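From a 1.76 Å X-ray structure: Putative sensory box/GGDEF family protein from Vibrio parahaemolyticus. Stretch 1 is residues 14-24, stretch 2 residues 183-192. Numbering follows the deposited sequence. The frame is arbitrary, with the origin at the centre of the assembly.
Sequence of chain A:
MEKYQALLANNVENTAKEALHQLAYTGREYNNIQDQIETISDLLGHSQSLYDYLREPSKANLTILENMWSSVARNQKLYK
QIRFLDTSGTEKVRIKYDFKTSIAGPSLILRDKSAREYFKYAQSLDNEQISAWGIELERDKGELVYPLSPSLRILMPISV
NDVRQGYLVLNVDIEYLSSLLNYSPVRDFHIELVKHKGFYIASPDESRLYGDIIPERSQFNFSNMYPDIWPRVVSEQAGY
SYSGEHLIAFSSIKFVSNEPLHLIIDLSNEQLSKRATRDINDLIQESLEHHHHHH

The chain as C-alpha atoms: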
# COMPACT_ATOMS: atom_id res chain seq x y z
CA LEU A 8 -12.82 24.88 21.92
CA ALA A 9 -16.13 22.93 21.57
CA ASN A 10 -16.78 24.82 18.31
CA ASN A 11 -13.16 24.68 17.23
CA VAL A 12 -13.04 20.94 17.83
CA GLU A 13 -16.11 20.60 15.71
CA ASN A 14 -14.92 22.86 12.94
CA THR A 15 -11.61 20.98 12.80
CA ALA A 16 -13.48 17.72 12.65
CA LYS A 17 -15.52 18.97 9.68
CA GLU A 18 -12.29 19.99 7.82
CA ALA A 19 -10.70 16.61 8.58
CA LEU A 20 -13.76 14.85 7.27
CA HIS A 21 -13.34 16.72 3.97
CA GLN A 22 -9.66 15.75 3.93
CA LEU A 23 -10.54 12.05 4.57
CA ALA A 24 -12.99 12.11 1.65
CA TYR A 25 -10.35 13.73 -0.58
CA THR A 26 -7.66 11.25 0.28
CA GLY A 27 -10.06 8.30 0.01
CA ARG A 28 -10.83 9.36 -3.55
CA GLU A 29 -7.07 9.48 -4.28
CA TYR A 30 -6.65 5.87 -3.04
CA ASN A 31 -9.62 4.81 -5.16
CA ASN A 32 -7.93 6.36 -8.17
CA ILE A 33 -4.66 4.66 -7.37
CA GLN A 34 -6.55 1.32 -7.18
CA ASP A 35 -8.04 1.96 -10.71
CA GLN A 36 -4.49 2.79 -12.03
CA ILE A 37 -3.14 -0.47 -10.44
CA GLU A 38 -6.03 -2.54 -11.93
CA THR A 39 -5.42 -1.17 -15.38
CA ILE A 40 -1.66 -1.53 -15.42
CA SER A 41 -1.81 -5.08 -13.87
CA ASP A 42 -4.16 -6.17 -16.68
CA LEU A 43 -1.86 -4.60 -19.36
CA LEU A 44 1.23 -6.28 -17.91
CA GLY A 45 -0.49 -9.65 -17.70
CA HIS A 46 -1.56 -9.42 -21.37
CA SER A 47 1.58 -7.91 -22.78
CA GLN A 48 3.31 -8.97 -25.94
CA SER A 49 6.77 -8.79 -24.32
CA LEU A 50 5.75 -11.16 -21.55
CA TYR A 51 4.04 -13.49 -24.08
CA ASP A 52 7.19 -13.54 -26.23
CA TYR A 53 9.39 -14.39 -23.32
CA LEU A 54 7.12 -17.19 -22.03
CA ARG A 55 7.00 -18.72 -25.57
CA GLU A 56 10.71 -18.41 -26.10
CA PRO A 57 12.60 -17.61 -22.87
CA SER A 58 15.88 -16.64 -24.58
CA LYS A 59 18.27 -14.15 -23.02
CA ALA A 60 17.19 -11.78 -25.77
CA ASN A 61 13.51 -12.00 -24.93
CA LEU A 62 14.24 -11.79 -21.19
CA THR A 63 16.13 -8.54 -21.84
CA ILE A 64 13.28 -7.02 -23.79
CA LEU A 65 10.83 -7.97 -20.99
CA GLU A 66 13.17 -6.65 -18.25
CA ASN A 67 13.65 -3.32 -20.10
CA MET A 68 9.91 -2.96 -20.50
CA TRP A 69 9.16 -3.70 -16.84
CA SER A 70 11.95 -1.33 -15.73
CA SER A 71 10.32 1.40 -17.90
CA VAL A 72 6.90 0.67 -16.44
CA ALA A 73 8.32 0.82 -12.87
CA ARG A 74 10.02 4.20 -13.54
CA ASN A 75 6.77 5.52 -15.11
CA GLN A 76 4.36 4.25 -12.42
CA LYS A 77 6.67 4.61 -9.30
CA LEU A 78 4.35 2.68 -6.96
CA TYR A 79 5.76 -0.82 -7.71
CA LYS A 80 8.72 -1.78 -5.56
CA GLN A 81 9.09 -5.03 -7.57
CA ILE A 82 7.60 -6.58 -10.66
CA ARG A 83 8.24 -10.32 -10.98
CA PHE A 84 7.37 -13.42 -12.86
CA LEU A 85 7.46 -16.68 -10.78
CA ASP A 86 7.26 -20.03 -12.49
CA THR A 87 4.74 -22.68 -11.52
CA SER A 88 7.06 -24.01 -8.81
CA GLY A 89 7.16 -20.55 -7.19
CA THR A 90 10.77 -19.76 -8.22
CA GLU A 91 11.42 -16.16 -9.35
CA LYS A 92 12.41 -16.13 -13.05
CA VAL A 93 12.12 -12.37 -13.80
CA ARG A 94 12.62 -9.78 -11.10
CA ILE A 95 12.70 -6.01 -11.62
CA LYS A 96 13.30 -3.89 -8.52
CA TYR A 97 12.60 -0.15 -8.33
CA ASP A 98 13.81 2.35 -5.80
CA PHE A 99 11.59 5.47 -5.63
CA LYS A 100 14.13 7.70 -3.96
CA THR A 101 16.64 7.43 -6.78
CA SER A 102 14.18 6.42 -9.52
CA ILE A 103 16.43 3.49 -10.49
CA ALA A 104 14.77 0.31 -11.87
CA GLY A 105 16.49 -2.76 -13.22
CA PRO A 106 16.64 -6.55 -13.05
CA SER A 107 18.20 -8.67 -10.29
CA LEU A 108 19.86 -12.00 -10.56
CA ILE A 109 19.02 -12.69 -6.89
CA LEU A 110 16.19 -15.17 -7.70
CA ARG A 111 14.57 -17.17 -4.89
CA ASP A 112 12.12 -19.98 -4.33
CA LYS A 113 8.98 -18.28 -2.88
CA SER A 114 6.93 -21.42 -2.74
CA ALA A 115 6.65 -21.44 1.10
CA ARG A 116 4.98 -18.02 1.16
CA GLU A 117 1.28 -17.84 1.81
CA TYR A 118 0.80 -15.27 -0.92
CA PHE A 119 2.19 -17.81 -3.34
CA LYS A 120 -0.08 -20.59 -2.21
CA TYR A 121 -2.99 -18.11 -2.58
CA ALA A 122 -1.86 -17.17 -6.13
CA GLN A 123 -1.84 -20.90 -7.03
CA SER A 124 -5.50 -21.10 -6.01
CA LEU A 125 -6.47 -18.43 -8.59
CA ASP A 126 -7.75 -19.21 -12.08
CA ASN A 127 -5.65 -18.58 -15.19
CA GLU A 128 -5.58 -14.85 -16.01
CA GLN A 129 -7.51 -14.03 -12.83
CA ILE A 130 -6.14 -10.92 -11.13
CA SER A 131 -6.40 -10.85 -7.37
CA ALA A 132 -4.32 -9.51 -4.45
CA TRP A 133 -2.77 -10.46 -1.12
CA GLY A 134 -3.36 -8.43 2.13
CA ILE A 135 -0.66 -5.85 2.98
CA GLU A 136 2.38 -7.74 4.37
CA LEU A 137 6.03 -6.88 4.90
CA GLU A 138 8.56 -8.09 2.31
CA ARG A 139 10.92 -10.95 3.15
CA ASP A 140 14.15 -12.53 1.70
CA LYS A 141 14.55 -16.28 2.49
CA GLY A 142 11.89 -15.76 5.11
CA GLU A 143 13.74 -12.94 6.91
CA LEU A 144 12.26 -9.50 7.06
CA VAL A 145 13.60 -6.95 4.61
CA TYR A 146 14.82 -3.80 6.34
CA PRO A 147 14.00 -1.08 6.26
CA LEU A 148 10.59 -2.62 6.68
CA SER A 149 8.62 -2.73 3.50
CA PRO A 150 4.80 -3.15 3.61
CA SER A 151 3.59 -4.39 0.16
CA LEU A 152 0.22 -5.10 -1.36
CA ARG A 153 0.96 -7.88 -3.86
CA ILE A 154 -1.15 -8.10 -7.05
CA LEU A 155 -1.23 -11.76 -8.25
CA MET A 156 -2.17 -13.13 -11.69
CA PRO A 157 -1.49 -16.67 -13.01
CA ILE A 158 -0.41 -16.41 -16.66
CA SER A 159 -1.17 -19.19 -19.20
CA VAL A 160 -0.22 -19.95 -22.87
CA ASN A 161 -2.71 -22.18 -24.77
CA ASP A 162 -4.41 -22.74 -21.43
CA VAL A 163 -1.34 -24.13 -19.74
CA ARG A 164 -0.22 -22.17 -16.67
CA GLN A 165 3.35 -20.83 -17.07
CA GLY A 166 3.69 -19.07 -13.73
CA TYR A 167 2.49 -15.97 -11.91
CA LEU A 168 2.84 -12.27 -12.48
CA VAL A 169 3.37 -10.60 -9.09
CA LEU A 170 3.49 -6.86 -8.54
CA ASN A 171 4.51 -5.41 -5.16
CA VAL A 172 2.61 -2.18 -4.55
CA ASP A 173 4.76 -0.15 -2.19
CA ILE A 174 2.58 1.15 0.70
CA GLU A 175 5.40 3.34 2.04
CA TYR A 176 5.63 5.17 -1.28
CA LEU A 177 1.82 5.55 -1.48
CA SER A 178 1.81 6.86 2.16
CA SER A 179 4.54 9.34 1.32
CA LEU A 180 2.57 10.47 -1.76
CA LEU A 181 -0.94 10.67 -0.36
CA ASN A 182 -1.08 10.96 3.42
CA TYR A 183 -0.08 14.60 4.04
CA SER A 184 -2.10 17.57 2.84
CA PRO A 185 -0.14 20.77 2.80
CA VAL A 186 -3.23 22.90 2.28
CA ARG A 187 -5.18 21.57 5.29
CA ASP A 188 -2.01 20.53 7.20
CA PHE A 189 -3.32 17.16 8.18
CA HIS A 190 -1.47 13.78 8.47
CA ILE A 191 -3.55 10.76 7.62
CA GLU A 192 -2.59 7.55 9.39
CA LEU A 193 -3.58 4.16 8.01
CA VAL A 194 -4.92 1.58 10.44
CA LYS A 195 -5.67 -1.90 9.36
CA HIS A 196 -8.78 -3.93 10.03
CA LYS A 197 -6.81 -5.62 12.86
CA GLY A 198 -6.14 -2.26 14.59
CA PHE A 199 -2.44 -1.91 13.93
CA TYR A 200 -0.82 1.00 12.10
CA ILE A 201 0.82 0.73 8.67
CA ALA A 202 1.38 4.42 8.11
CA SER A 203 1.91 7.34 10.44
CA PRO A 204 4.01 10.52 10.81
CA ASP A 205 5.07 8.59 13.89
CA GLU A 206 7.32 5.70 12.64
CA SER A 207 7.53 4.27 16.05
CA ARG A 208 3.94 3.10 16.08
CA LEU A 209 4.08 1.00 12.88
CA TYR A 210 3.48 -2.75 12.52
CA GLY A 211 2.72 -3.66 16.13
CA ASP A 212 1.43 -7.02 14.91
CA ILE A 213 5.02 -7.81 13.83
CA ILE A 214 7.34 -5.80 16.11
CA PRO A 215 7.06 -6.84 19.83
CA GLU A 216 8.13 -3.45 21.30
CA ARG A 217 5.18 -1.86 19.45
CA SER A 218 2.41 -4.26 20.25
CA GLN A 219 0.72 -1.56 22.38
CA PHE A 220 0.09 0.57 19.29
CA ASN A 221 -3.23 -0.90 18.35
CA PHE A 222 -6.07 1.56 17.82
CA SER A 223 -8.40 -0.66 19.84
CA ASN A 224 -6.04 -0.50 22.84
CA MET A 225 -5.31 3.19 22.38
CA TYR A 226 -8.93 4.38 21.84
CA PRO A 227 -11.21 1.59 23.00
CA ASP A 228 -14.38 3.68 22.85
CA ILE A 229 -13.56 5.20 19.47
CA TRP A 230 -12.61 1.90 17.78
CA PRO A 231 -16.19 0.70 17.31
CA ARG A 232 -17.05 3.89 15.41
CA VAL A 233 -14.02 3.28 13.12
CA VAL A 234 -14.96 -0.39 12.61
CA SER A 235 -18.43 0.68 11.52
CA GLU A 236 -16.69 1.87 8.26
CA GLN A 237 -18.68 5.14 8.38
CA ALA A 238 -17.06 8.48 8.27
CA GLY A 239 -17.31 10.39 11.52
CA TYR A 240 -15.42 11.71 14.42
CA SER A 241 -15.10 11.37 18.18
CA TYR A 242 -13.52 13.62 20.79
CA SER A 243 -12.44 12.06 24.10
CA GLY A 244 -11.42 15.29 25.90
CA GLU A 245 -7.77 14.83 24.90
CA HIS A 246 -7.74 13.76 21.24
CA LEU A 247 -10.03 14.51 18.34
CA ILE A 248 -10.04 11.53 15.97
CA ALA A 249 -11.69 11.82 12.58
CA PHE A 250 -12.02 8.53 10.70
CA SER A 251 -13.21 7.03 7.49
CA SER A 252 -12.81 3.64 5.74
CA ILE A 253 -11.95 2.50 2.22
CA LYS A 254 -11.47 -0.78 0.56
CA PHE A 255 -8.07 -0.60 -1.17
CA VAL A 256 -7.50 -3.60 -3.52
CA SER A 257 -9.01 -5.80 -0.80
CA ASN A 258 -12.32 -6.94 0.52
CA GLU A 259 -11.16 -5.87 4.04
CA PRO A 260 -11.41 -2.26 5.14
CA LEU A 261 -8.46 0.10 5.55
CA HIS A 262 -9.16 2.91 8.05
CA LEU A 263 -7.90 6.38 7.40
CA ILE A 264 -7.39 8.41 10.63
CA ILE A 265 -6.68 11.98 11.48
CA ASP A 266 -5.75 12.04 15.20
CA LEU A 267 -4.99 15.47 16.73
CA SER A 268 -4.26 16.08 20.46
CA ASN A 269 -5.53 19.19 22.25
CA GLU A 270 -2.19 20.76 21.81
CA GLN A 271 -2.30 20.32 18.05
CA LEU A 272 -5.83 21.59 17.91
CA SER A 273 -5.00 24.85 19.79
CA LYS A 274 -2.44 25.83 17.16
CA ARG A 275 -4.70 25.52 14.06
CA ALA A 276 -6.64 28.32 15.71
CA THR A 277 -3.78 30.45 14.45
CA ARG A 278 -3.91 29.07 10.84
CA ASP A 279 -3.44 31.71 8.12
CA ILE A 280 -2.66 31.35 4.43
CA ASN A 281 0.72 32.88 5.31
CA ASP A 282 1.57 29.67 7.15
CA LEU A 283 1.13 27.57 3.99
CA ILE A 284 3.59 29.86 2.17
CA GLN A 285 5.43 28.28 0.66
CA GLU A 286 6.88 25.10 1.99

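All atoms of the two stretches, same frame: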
# COMPACT_ATOMS: atom_id res chain seq x y z
N ASN A 14 -15.20 22.28 14.27
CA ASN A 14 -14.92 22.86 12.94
C ASN A 14 -13.72 22.11 12.38
O ASN A 14 -13.64 21.88 11.20
CB ASN A 14 -14.58 24.32 13.06
CG ASN A 14 -15.85 25.20 13.30
OD1 ASN A 14 -16.95 24.86 12.86
ND2 ASN A 14 -15.67 26.30 14.01
N THR A 15 -12.82 21.73 13.27
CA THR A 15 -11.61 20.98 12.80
C THR A 15 -12.06 19.61 12.33
O THR A 15 -11.56 19.09 11.31
CB THR A 15 -10.58 20.83 13.89
OG1 THR A 15 -10.05 22.13 14.23
CG2 THR A 15 -9.35 19.99 13.38
N ALA A 16 -13.04 19.05 13.02
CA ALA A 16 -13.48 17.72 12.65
C ALA A 16 -14.14 17.76 11.29
O ALA A 16 -13.97 16.79 10.45
CB ALA A 16 -14.43 17.18 13.73
N LYS A 17 -14.90 18.84 11.00
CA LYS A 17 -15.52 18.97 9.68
C LYS A 17 -14.41 19.08 8.58
O LYS A 17 -14.53 18.45 7.48
CB LYS A 17 -16.44 20.22 9.63
CG LYS A 17 -17.69 20.07 10.52
CD LYS A 17 -18.91 20.70 9.82
CE LYS A 17 -20.18 20.54 10.63
NZ LYS A 17 -20.28 21.73 11.53
N GLU A 18 -13.35 19.85 8.84
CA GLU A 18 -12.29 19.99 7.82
C GLU A 18 -11.61 18.60 7.59
O GLU A 18 -11.30 18.20 6.48
CB GLU A 18 -11.19 20.88 8.28
CG GLU A 18 -11.70 22.30 8.54
CD GLU A 18 -10.69 23.12 9.34
OE1 GLU A 18 -11.14 23.91 10.21
OE2 GLU A 18 -9.48 23.01 9.10
N ALA A 19 -11.38 17.92 8.68
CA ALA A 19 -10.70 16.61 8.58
C ALA A 19 -11.58 15.63 7.86
O ALA A 19 -11.07 14.74 7.11
CB ALA A 19 -10.34 16.12 10.01
N LEU A 20 -12.88 15.73 8.05
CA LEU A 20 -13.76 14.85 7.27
C LEU A 20 -13.64 15.15 5.77
O LEU A 20 -13.72 14.20 4.92
CB LEU A 20 -15.21 14.86 7.80
CG LEU A 20 -15.35 14.12 9.14
CD1 LEU A 20 -16.80 14.47 9.66
CD2 LEU A 20 -15.31 12.63 8.90
N HIS A 21 -13.55 16.43 5.41
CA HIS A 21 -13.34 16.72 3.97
C HIS A 21 -12.04 16.10 3.51
O HIS A 21 -11.95 15.59 2.39
CB HIS A 21 -13.31 18.24 3.69
CG HIS A 21 -14.65 18.88 3.92
ND1 HIS A 21 -15.79 18.40 3.32
CD2 HIS A 21 -15.03 19.94 4.68
CE1 HIS A 21 -16.83 19.12 3.71
NE2 HIS A 21 -16.39 20.06 4.53
N GLN A 22 -11.01 16.22 4.34
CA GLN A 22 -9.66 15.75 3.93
C GLN A 22 -9.79 14.21 3.73
O GLN A 22 -9.21 13.63 2.76
CB GLN A 22 -8.64 15.97 5.04
CG GLN A 22 -7.20 15.48 4.64
CD GLN A 22 -6.71 16.15 3.39
OE1 GLN A 22 -6.66 17.40 3.30
NE2 GLN A 22 -6.41 15.35 2.35
N LEU A 23 -10.42 13.53 4.68
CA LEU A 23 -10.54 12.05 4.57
C LEU A 23 -11.29 11.66 3.28
O LEU A 23 -10.96 10.68 2.64
CB LEU A 23 -11.25 11.45 5.80
CG LEU A 23 -10.39 11.57 7.06
CD1 LEU A 23 -11.27 11.05 8.23
CD2 LEU A 23 -9.14 10.68 6.97
N ALA A 24 -12.34 12.41 2.89
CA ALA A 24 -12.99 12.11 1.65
C ALA A 24 -12.07 12.32 0.45
O ALA A 24 -12.13 11.53 -0.50
CB ALA A 24 -14.32 13.01 1.52
N TYR A 183 -0.18 13.24 3.43
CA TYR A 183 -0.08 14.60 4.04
C TYR A 183 -0.67 15.60 3.10
O TYR A 183 -0.40 15.57 1.89
CB TYR A 183 1.38 14.92 4.31
CG TYR A 183 1.49 16.31 4.87
CD1 TYR A 183 0.95 16.59 6.12
CD2 TYR A 183 2.09 17.31 4.13
CE1 TYR A 183 1.00 17.94 6.65
CE2 TYR A 183 2.17 18.65 4.65
CZ TYR A 183 1.61 18.91 5.90
OH TYR A 183 1.63 20.22 6.40
N SER A 184 -1.49 16.51 3.64
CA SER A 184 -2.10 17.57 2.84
C SER A 184 -1.50 18.90 3.26
O SER A 184 -1.70 19.33 4.39
CB SER A 184 -3.59 17.66 3.12
OG SER A 184 -4.13 18.84 2.53
N PRO A 185 -0.78 19.55 2.36
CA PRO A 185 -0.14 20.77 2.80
C PRO A 185 -1.21 21.86 2.98
O PRO A 185 -1.07 22.70 3.87
CB PRO A 185 0.84 21.09 1.65
CG PRO A 185 0.19 20.45 0.36
CD PRO A 185 -0.54 19.19 0.94
N VAL A 186 -2.27 21.83 2.19
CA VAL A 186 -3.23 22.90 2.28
C VAL A 186 -3.99 22.86 3.60
O VAL A 186 -4.08 23.88 4.30
CB VAL A 186 -4.14 23.01 1.09
CG1 VAL A 186 -4.96 24.25 1.23
CG2 VAL A 186 -3.29 23.12 -0.22
N ARG A 187 -4.50 21.68 3.99
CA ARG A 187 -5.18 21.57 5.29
C ARG A 187 -4.27 21.22 6.47
O ARG A 187 -4.73 21.25 7.59
CB ARG A 187 -6.36 20.60 5.25
CG ARG A 187 -7.42 20.95 4.24
CD ARG A 187 -8.63 20.00 4.42
NE ARG A 187 -9.74 20.09 3.45
CZ ARG A 187 -10.74 20.95 3.61
NH1 ARG A 187 -10.73 21.81 4.64
NH2 ARG A 187 -11.72 21.00 2.76
N ASP A 188 -3.00 20.91 6.19
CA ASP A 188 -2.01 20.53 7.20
C ASP A 188 -2.55 19.41 8.06
O ASP A 188 -2.58 19.50 9.29
CB ASP A 188 -1.57 21.74 8.06
CG ASP A 188 -0.48 21.40 9.07
OD1 ASP A 188 0.44 20.65 8.69
OD2 ASP A 188 -0.52 21.88 10.24
N PHE A 189 -2.96 18.31 7.42
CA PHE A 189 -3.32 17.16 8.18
C PHE A 189 -2.43 15.93 7.75
O PHE A 189 -2.13 15.80 6.57
CB PHE A 189 -4.74 16.74 7.81
CG PHE A 189 -5.82 17.54 8.45
CD1 PHE A 189 -5.83 17.77 9.83
CD2 PHE A 189 -6.86 18.02 7.67
CE1 PHE A 189 -6.94 18.48 10.41
CE2 PHE A 189 -7.96 18.75 8.25
CZ PHE A 189 -7.99 18.94 9.60
N HIS A 190 -2.11 15.10 8.73
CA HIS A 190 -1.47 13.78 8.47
C HIS A 190 -2.48 12.67 8.56
O HIS A 190 -3.16 12.52 9.56
CB HIS A 190 -0.37 13.54 9.45
CG HIS A 190 0.81 14.47 9.27
ND1 HIS A 190 1.87 14.18 8.43
CD2 HIS A 190 1.09 15.68 9.83
CE1 HIS A 190 2.77 15.16 8.49
NE2 HIS A 190 2.30 16.09 9.32
N ILE A 191 -2.59 11.84 7.51
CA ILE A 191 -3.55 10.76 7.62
C ILE A 191 -2.77 9.52 8.00
O ILE A 191 -1.74 9.25 7.39
CB ILE A 191 -4.33 10.58 6.31
CG1 ILE A 191 -5.17 11.83 6.05
CG2 ILE A 191 -5.13 9.18 6.28
CD1 ILE A 191 -5.99 11.75 4.86
N GLU A 192 -3.21 8.80 9.00
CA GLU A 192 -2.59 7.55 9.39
C GLU A 192 -3.42 6.44 8.76
O GLU A 192 -4.64 6.60 8.55
CB GLU A 192 -2.58 7.39 10.94
CG GLU A 192 -1.57 8.34 11.56
CD GLU A 192 -1.65 8.37 13.08
OE1 GLU A 192 -2.71 8.78 13.59
OE2 GLU A 192 -0.68 7.99 13.75
O HOH W 1 -8.61 22.69 6.57

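Residues 14-24 form part of a longer helix, and one side of it packs against the hairpin-like segment 183-192, burying 484 Å² in total. The helix contributes Thr15, Glu18, Ala19, Gln22 and Leu23, with His21 at the margin; the second stretch answers with Ser184, Arg187, Phe189 and Ile191. In the second stretch, Phe189 and Ile191 point toward the helix while the intervening His190 points away, the alternation expected of an extended chain.

Phe189 is the apolar centre of the contact. With chi1 at -79° (m), its ring reaches the helix backbone where Ala19 presents little bulk: CE2 lies 3.5 Å from Ala19 CA, and Ala19 CB sits 3.7 Å from Phe189 CZ in an off-centre CH-pi contact, 4.2 Å from the ring centroid. The methyl side chain of Ala19 suits this close approach. Thr15 CG2 approaches Phe189 CE1 at 4.1 Å, while its OG1 is hydrogen-bonded elsewhere in the structure. One turn further along the helix, the aliphatic part of Gln22 continues the packing, its CB 3.8 Å from Phe189 CD2. Ile191, in the m,t conformation, extends CD1 to within 3.9 Å of both Gln22 CG and Leu23 CD2. The CA-to-CB bond of Leu23 is directed sideways, but its m,t rotamer brings the end of the side chain nearer to Ile191.

Gln22 combines apolar and polar roles. Its chi1 is t and its chi2 p (57°), a bent conformation that places OE1 3.0 Å from Ser184 OG, within a weak hydrogen bond. Ser184 OG also accepts a hydrogen bond from Arg187 N at 3.2 Å, so the short serine side chain, with chi1 t, ties the turn to itself while facing the helix. The backbone bond from Ser184 N to Phe189 O, at 3.1 Å, helps to close this turn.

Arg187 lies along the more open margin. Its chi1 is m and its chi2 and chi3 are t, so the chain is extended and carries the guanidinium across the helix surface. Arg187 CD passes 3.4 Å from Gln22 OE1, and NH2 comes within 3.3 Å of His21 CB, which lies over one face of the guanidinium together with Glu18 O. Glu18, with chi1 m and chi2 t, does not meet the arginine directly through its carboxylate. Instead, a water donates to Glu18 OE2 at 2.7 Å and accepts from Arg187 NH1 at 3.0 Å, bridging the two charged groups.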